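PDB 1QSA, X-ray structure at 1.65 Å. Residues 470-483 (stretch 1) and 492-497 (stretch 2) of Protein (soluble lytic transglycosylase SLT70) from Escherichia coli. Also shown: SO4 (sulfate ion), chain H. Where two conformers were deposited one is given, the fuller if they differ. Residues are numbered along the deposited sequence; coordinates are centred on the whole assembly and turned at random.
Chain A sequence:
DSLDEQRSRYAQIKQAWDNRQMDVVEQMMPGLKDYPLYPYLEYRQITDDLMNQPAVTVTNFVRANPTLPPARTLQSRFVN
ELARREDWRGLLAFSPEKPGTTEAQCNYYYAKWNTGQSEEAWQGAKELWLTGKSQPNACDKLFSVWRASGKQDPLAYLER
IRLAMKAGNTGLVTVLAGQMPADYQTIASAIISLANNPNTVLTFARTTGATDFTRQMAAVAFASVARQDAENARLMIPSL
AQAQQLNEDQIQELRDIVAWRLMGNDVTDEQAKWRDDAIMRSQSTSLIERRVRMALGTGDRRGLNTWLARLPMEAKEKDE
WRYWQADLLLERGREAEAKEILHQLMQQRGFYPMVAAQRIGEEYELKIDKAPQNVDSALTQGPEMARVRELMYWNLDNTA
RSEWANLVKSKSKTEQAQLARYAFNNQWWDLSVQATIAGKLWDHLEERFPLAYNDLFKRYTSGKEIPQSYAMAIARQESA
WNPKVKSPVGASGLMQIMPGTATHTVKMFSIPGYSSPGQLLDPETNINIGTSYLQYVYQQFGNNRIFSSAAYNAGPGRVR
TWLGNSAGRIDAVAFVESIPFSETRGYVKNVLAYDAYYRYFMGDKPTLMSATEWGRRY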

# COMPACT_ATOMS: atom_id res chain seq x y z
N TYR A 470 -21.70 3.57 8.18
CA TYR A 470 -21.00 3.96 6.97
C TYR A 470 -19.73 4.76 7.29
O TYR A 470 -18.68 4.50 6.70
CB TYR A 470 -21.94 4.73 6.04
CG TYR A 470 -21.27 5.21 4.78
CD1 TYR A 470 -20.57 4.31 3.96
CD2 TYR A 470 -21.27 6.56 4.44
CE1 TYR A 470 -19.88 4.75 2.82
CE2 TYR A 470 -20.60 7.01 3.31
CZ TYR A 470 -19.91 6.11 2.51
OH TYR A 470 -19.21 6.57 1.41
N ALA A 471 -19.84 5.74 8.19
CA ALA A 471 -18.67 6.54 8.60
C ALA A 471 -17.61 5.61 9.21
O ALA A 471 -16.41 5.74 8.95
CB ALA A 471 -19.07 7.60 9.60
N MET A 472 -18.06 4.63 9.99
CA MET A 472 -17.17 3.66 10.60
C MET A 472 -16.48 2.77 9.56
O MET A 472 -15.29 2.49 9.68
CB MET A 472 -17.91 2.84 11.65
CG MET A 472 -18.27 3.69 12.85
SD MET A 472 -19.28 2.88 14.09
CE MET A 472 -18.04 1.95 15.01
N ALA A 473 -17.22 2.37 8.52
CA ALA A 473 -16.66 1.55 7.44
C ALA A 473 -15.54 2.32 6.74
O ALA A 473 -14.50 1.75 6.40
CB ALA A 473 -17.74 1.19 6.42
N ILE A 474 -15.78 3.60 6.47
CA ILE A 474 -14.79 4.45 5.80
C ILE A 474 -13.52 4.54 6.66
O ILE A 474 -12.40 4.35 6.16
CB ILE A 474 -15.38 5.87 5.50
CG1 ILE A 474 -16.42 5.77 4.37
CG2 ILE A 474 -14.27 6.89 5.16
CD1 ILE A 474 -15.82 5.71 2.94
N ALA A 475 -13.69 4.80 7.95
CA ALA A 475 -12.54 4.89 8.85
C ALA A 475 -11.76 3.57 8.93
O ALA A 475 -10.53 3.55 8.91
CB ALA A 475 -12.99 5.32 10.24
N ARG A 476 -12.50 2.46 9.00
CA ARG A 476 -11.88 1.13 9.07
C ARG A 476 -11.01 0.89 7.83
O ARG A 476 -9.87 0.43 7.94
CB ARG A 476 -12.97 0.06 9.20
CG ARG A 476 -12.48 -1.38 8.98
CD ARG A 476 -11.47 -1.82 10.02
NE ARG A 476 -11.09 -3.22 9.84
CZ ARG A 476 -10.24 -3.67 8.92
NH1 ARG A 476 -9.62 -2.81 8.11
NH2 ARG A 476 -9.95 -4.97 8.86
N GLN A 477 -11.53 1.26 6.67
CA GLN A 477 -10.80 1.09 5.42
C GLN A 477 -9.58 2.00 5.38
O GLN A 477 -8.49 1.57 4.99
CB GLN A 477 -11.70 1.39 4.22
CG GLN A 477 -10.96 1.66 2.90
CD GLN A 477 -10.18 0.46 2.40
OE1 GLN A 477 -10.56 -0.68 2.61
NE2 GLN A 477 -9.06 0.73 1.73
N GLU A 478 -9.77 3.25 5.80
CA GLU A 478 -8.70 4.25 5.74
C GLU A 478 -7.51 4.03 6.66
O GLU A 478 -6.34 4.04 6.22
CB GLU A 478 -9.26 5.66 6.00
CG GLU A 478 -10.22 6.19 4.91
CD GLU A 478 -9.52 6.49 3.59
OE1 GLU A 478 -8.29 6.28 3.48
OE2 GLU A 478 -10.20 6.95 2.64
N SER A 479 -7.79 3.76 7.94
CA SER A 479 -6.73 3.66 8.94
C SER A 479 -6.58 2.35 9.70
O SER A 479 -5.64 2.23 10.50
CB SER A 479 -6.98 4.74 9.99
OG SER A 479 -8.18 4.44 10.69
N ALA A 480 -7.50 1.42 9.50
CA ALA A 480 -7.49 0.16 10.24
C ALA A 480 -7.51 0.49 11.75
O ALA A 480 -6.94 -0.22 12.59
CB ALA A 480 -6.30 -0.73 9.86
N TRP A 481 -8.19 1.59 12.06
CA TRP A 481 -8.38 2.11 13.40
C TRP A 481 -7.18 2.70 14.14
O TRP A 481 -7.25 2.91 15.35
CB TRP A 481 -9.12 1.10 14.29
CG TRP A 481 -10.53 0.82 13.80
CD1 TRP A 481 -11.05 -0.39 13.43
CD2 TRP A 481 -11.56 1.78 13.61
NE1 TRP A 481 -12.35 -0.23 13.01
CE2 TRP A 481 -12.69 1.09 13.11
CE3 TRP A 481 -11.65 3.17 13.81
CZ2 TRP A 481 -13.89 1.74 12.80
CZ3 TRP A 481 -12.84 3.82 13.51
CH2 TRP A 481 -13.95 3.10 13.00
N ASN A 482 -6.07 2.97 13.44
CA ASN A 482 -4.93 3.61 14.12
C ASN A 482 -5.13 5.12 13.94
O ASN A 482 -5.00 5.63 12.82
CB ASN A 482 -3.62 3.14 13.49
CG ASN A 482 -2.41 3.86 14.05
OD1 ASN A 482 -2.53 4.76 14.88
ND2 ASN A 482 -1.23 3.44 13.61
N PRO A 483 -5.43 5.86 15.03
CA PRO A 483 -5.65 7.31 14.93
C PRO A 483 -4.41 8.16 14.66
O PRO A 483 -4.53 9.34 14.35
CB PRO A 483 -6.24 7.66 16.31
CG PRO A 483 -5.58 6.68 17.23
CD PRO A 483 -5.56 5.38 16.42
N SER A 492 -3.93 11.99 7.11
CA SER A 492 -3.81 11.79 8.54
C SER A 492 -4.97 11.20 9.32
O SER A 492 -6.13 11.53 9.09
CB SER A 492 -3.44 13.12 9.19
OG SER A 492 -2.19 13.60 8.71
N GLY A 493 -4.60 10.38 10.30
CA GLY A 493 -5.58 9.83 11.22
C GLY A 493 -6.61 8.82 10.79
O GLY A 493 -6.50 8.22 9.72
N LEU A 494 -7.65 8.73 11.61
CA LEU A 494 -8.71 7.73 11.43
C LEU A 494 -9.36 7.69 10.08
O LEU A 494 -9.57 6.62 9.53
CB LEU A 494 -9.78 7.86 12.51
CG LEU A 494 -9.35 7.52 13.95
CD1 LEU A 494 -10.50 7.87 14.90
CD2 LEU A 494 -8.95 6.03 14.07
N MET A 495 -9.61 8.87 9.52
CA MET A 495 -10.27 8.94 8.21
C MET A 495 -9.33 9.41 7.10
O MET A 495 -9.77 9.74 6.00
CB MET A 495 -11.55 9.78 8.32
CG MET A 495 -12.53 9.15 9.32
SD MET A 495 -14.10 10.00 9.46
CE MET A 495 -14.85 9.55 7.88
N GLN A 496 -8.02 9.37 7.40
CA GLN A 496 -6.97 9.72 6.45
C GLN A 496 -7.26 10.99 5.67
O GLN A 496 -7.32 11.01 4.44
CB GLN A 496 -6.70 8.52 5.53
CG GLN A 496 -5.96 7.36 6.24
CD GLN A 496 -4.52 7.72 6.52
OE1 GLN A 496 -3.67 7.64 5.64
NE2 GLN A 496 -4.25 8.16 7.74
N ILE A 497 -7.44 12.05 6.44
CA ILE A 497 -7.76 13.37 5.93
C ILE A 497 -6.52 14.13 5.49
O ILE A 497 -5.55 14.24 6.25
CB ILE A 497 -8.50 14.18 7.01
CG1 ILE A 497 -9.77 13.44 7.46
CG2 ILE A 497 -8.93 15.53 6.45
CD1 ILE A 497 -10.41 14.05 8.71
S SO4 H . -8.08 -6.06 6.07
O1 SO4 H . -9.48 -6.16 5.63
O2 SO4 H . -7.19 -6.01 4.90
O3 SO4 H . -7.91 -4.83 6.87
O4 SO4 H . -7.75 -7.23 6.90
O HOH W 1 -7.16 10.52 14.08

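Two carbonyl oxygens lying close together with no proton of their own to share is an arrangement that proteins usually avoid, yet Ala475 O and Leu494 O lie 3.3 Å apart at the centre of this contact. Both are acceptors, so no hydrogen bond can join them directly. The hydroxyl of Ser479 lies within reach of both: Ser479 OG is 2.8 Å from Leu494 O and 3.1 Å from Ala475 O. Its single proton can serve one of these oxygens at a time, and the geometry leaves the choice open. Ala475 O also accepts the helical hydrogen bond from Ser479 N at 2.9 Å, while Leu494 O receives a CA-H...O contact from Ala475 CA at 3.5 Å. The general principle is that a small polar side chain near a helix end, here in the p rotamer, can reconcile crowded backbone acceptors.

The chain turns immediately afterwards. Ala480 leaves the helical region with positive phi, and a type I' turn from Ser479 to Asn482 is closed by Asn482 N to Ser479 O at 3.1 Å. Within it, Trp481 N makes a weak hydrogen bond to Ser479 OG, 3.2 Å long with an angle of 126°.

This reversal brings Trp481 and Pro483 to Leu494, the residue with the largest area covered by the opposing stretch. Its CA-to-CB bond points sideways, but the side chain reaches inward, placing Leu494 CD2 3.9 Å from Trp481 CE3, at the edge of the indole and near its plane, and likewise 3.9 Å from Pro483 CB. One methyl group thus packs against two rings. Farther back along the helix, Met495 supplies a second apolar patch: Met495 CG is 4.0 Å from Ala475 CB, and Met495 CE is 3.8 Å from Ile474 CG2.

Stretch 2 has its own type I turn, from Gly493 to Gln496, in which Gly493 O accepts from Gln496 N at 3.0 Å and from Gln496 NE2, also at 3.0 Å and nearly straight at 176°. The Gln496 side chain thus folds back on its own turn, while Gln496 CG packs 3.3 Å from Glu478 O.

Gly493 combines a positive phi, which favours glycine, with close backbone packing: Gly493 CA makes a CA-H...O contact with Pro483 O at 3.3 Å. A water completes this side of the contact, donating to Pro483 O at 2.9 Å and accepting from Leu494 N at 3.1 Å, so that it links two backbone groups across the stretches.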